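Local coordinates for protein cpftsy (Physcomitrella patens, PDB 4AK9) that probably binds GTP and serves as the chloroplast signal recognition particle receptor, working in protein targeting during chloroplast biogenesis, at residues V187-Q190 with A191-A195; M251-Q254 with A255-N259. All blocks are in the same frame, centred on the assembly; numbering follows the deposited sequence.

Contact 1 of 2, residues V187-Q190 with A191-A195; sequences VLSQ and AVRRA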
# COMPACT_ATOMS: atom_id res chain seq x y z
N VAL A 187 30.15 22.32 -0.76
CA VAL A 187 30.31 21.71 0.55
C VAL A 187 30.81 20.29 0.40
O VAL A 187 31.74 19.86 1.11
CB VAL A 187 28.96 21.67 1.33
CG1 VAL A 187 29.11 20.88 2.64
CG2 VAL A 187 28.46 23.07 1.58
N LEU A 188 30.18 19.54 -0.50
CA LEU A 188 30.58 18.16 -0.71
C LEU A 188 32.03 18.06 -1.21
O LEU A 188 32.79 17.19 -0.76
CB LEU A 188 29.60 17.43 -1.65
CG LEU A 188 28.17 17.26 -1.10
CD1 LEU A 188 27.41 16.17 -1.86
CD2 LEU A 188 28.19 16.91 0.36
N SER A 189 32.42 18.93 -2.14
CA SER A 189 33.76 18.83 -2.71
C SER A 189 34.80 19.23 -1.67
O SER A 189 35.85 18.60 -1.58
CB SER A 189 33.89 19.63 -4.02
OG SER A 189 33.67 21.01 -3.83
N GLN A 190 34.48 20.24 -0.87
CA GLN A 190 35.33 20.62 0.25
C GLN A 190 35.52 19.47 1.24
O GLN A 190 36.63 19.22 1.70
CB GLN A 190 34.73 21.84 0.96
CG GLN A 190 35.54 22.34 2.16
CD GLN A 190 34.90 23.56 2.81
OE1 GLN A 190 34.07 24.25 2.20
NE2 GLN A 190 35.29 23.84 4.06
N ALA A 191 34.45 18.73 1.56
CA ALA A 191 34.60 17.62 2.48
C ALA A 191 35.40 16.48 1.88
O ALA A 191 36.17 15.84 2.58
CB ALA A 191 33.22 17.09 2.92
N VAL A 192 35.20 16.20 0.59
CA VAL A 192 35.96 15.11 0.00
C VAL A 192 37.46 15.45 -0.04
O VAL A 192 38.30 14.60 0.31
CB VAL A 192 35.45 14.69 -1.37
CG1 VAL A 192 36.29 13.56 -1.91
CG2 VAL A 192 33.98 14.22 -1.24
N ARG A 193 37.77 16.68 -0.41
CA ARG A 193 39.16 17.14 -0.45
C ARG A 193 39.79 17.02 0.92
O ARG A 193 40.91 16.51 1.06
CB ARG A 193 39.24 18.59 -0.91
CG ARG A 193 38.93 18.79 -2.38
CD ARG A 193 39.41 20.16 -2.86
NE ARG A 193 38.77 21.27 -2.16
CZ ARG A 193 37.62 21.83 -2.55
NH1 ARG A 193 37.00 21.37 -3.63
NH2 ARG A 193 37.09 22.84 -1.87
N ARG A 194 39.06 17.47 1.93
CA ARG A 194 39.56 17.44 3.30
C ARG A 194 39.81 16.01 3.76
O ARG A 194 40.77 15.73 4.47
CB ARG A 194 38.59 18.15 4.25
CG ARG A 194 39.02 18.04 5.71
CD ARG A 194 38.22 18.95 6.63
NE ARG A 194 38.43 18.53 8.02
CZ ARG A 194 37.65 18.85 9.03
NH1 ARG A 194 36.57 19.62 8.83
NH2 ARG A 194 37.92 18.40 10.25
N ALA A 195 38.96 15.09 3.32
CA ALA A 195 39.12 13.71 3.73
C ALA A 195 40.35 13.08 3.09
O ALA A 195 40.98 12.22 3.69
CB ALA A 195 37.91 12.91 3.36

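Contact 2 of 2, residues M251-Q254 with A255-N259; sequences MLAQ and AREFN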
# COMPACT_ATOMS: atom_id res chain seq x y z
N MET A 251 6.28 3.91 -1.37
CA MET A 251 7.67 4.36 -1.53
C MET A 251 8.26 4.07 -2.92
O MET A 251 9.26 4.68 -3.29
CB MET A 251 8.60 3.72 -0.49
CG MET A 251 9.01 2.28 -0.86
SD MET A 251 9.91 1.35 0.38
CE MET A 251 9.25 1.90 1.95
N LEU A 252 7.66 3.16 -3.69
CA LEU A 252 8.17 2.82 -5.01
C LEU A 252 8.18 4.02 -5.97
O LEU A 252 9.08 4.11 -6.81
CB LEU A 252 7.37 1.68 -5.66
CG LEU A 252 7.89 0.24 -5.62
CD1 LEU A 252 8.42 -0.15 -4.27
CD2 LEU A 252 6.77 -0.73 -6.05
N ALA A 253 7.22 4.94 -5.83
CA ALA A 253 7.15 6.10 -6.73
C ALA A 253 8.39 6.99 -6.57
O ALA A 253 9.09 7.30 -7.55
CB ALA A 253 5.86 6.91 -6.50
N GLN A 254 8.70 7.37 -5.34
CA GLN A 254 9.87 8.22 -5.12
C GLN A 254 11.18 7.43 -5.36
O GLN A 254 12.19 8.02 -5.77
CB GLN A 254 9.82 8.87 -3.72
CG GLN A 254 10.00 7.90 -2.61
CD GLN A 254 9.69 8.51 -1.27
OE1 GLN A 254 10.60 8.72 -0.47
NE2 GLN A 254 8.41 8.80 -1.01
N ALA A 255 11.17 6.11 -5.18
CA ALA A 255 12.38 5.33 -5.46
C ALA A 255 12.72 5.30 -6.95
O ALA A 255 13.90 5.39 -7.36
CB ALA A 255 12.26 3.94 -4.93
N ARG A 256 11.70 5.14 -7.78
CA ARG A 256 11.90 5.19 -9.23
C ARG A 256 12.41 6.56 -9.66
O ARG A 256 13.33 6.64 -10.48
CB ARG A 256 10.58 4.90 -9.94
CG ARG A 256 10.16 3.46 -9.77
CD ARG A 256 8.95 3.11 -10.65
NE ARG A 256 8.89 1.67 -10.81
CZ ARG A 256 8.04 0.87 -10.17
NH1 ARG A 256 7.12 1.38 -9.35
NH2 ARG A 256 8.09 -0.44 -10.39
N GLU A 257 11.82 7.61 -9.10
CA GLU A 257 12.19 8.98 -9.46
C GLU A 257 13.63 9.26 -9.09
O GLU A 257 14.39 9.79 -9.92
CB GLU A 257 11.26 9.98 -8.78
CG GLU A 257 9.84 9.97 -9.35
CD GLU A 257 8.83 10.75 -8.50
OE1 GLU A 257 9.20 11.84 -7.99
OE2 GLU A 257 7.67 10.27 -8.35
N PHE A 258 14.03 8.93 -7.86
CA PHE A 258 15.42 9.17 -7.47
C PHE A 258 16.42 8.40 -8.31
O PHE A 258 17.50 8.90 -8.65
CB PHE A 258 15.65 8.93 -5.95
CG PHE A 258 15.39 10.13 -5.10
CD1 PHE A 258 14.09 10.48 -4.74
CD2 PHE A 258 16.43 10.96 -4.72
CE1 PHE A 258 13.83 11.61 -3.97
CE2 PHE A 258 16.18 12.10 -3.95
CZ PHE A 258 14.88 12.43 -3.58
N ASN A 259 16.09 7.17 -8.68
CA ASN A 259 17.05 6.37 -9.43
C ASN A 259 17.19 6.87 -10.87
O ASN A 259 18.17 6.59 -11.54
CB ASN A 259 16.66 4.89 -9.40
CG ASN A 259 17.67 3.99 -10.10
OD1 ASN A 259 18.86 3.93 -9.75
ND2 ASN A 259 17.17 3.22 -11.08
O HOH W 1 11.22 11.23 -5.77

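Contact 1 of 2, residues V187-Q190 with A191-A195
R193 bends back along its own helix and lays its guanidinium group over the backbone of S189 and Q190, the turn that precedes it. Two atoms lie on the same face of that flat group, the carbonyl O of S189 and the CA of Q190, each about 3.5 Å above its plane and displaced toward the rim. The fold of the chain explains this: CG stands anti to the carbonyl carbon (chi1 -72°), and a bend at chi3 (-61°) turns the end back instead of letting it run outward. At the group's end, R193 NH1 comes within 3.6 Å of S189 CB, while R193 NH2 stands 3.5 Å from Q190 CA and 3.8 Å from Q190 CB. Nearer the backbone, R193 CG packs 3.2 Å from S189 O, the same oxygen that accepts the bond from R193 N at 3.0 Å. S189 OG turns to the preceding turn, where it is hydrogen-bonded to A186 O. In V192, CG1 is anti to the backbone N (chi1 180°), which leaves CG2 beside that N and 3.2 Å from L188 O. The buried residues L188, A191, V192 and A195 form the inner side of helix 184-197: L188, A191 and A195 touch strand 147-150, and L188 and V192 touch helix 215-231. R194's extended chain carries its end away to weak long ion pairs with E173 and E198. Chemically, the helix is therefore two-sided: aliphatic groups pack against the sheet and helix 215-231, while R193 lays its guanidinium over S189 O, a placement likely to be electrostatically favourable and to restrict its swing.

Contact 2 of 2, residues M251-Q254 with A255-N259
Q254 O meets the F258 ring at its edge and in its plane, with F258 CD1 3.3 Å from the oxygen. The same oxygen accepts the backbone bond from F258 N at 2.9 Å, nearly straight with an N-H...O angle of 169°, so one carbonyl serves the next turn's amide and lies against its ring edge. This is the close-packed side. A255 CB sits 3.5 Å from M251 O, and the buried side chains of M251, Q254, A255 and F258 all touch strand 238-244. The helix is the crossover of a beta-alpha-beta unit, strand 238-244, helix 251-261, strand 266-270, within the P-loop GTPase fold; F258 also touches V124, within what is probably the Walker A loop. Toward helix 280-288, L252 fits against V284 and E287, and the R256 side chain crosses that of L252 obliquely, its NH1 3.7 Å from L252 CB. R256 is the exposed residue here; CG anti to the carbonyl carbon (chi1 -69°) and an extended chain carry NH2 to a salt bridge with E287, which holds its end. A253 and E257 make the partly exposed flank. There E257 CG lies 3.3 Å from A253 O, and a water sits 3.1 Å from E257 OE1 and, more weakly bonded, 3.4 Å from Q254 O, though it need not donate to both at once. An alanine in place of E257 would remove that carboxylate and would probably leave the water held more loosely. Nearby, A253 packs on P63 of the second subunit, and Q254 NE2 makes a weak hydrogen bond to E54 of that same neighbouring chain.

How the contacts relate
Both contacts lie inside single helices of the SRP54-type GTPase domain, 187-195 on helix 184-197 and 251-259 on helix 251-261, and contact 1 closes before contact 2 opens along the chain. Their centres are 28 Å apart and their nearest atoms about 12 Å, without touching. They share one sheet at different places: contact 1 packs on strands 147-150 and 173-175, the latter an outermost strand within the chain, whereas contact 2 covers the more central strand 238-244. The centre of contact 1 is about 26 Å from the chain centre, that of contact 2 about 12 Å. Contact 1 is thus edge-of-sheet packing, while contact 2 touches both the probable nucleotide loop and the second subunit.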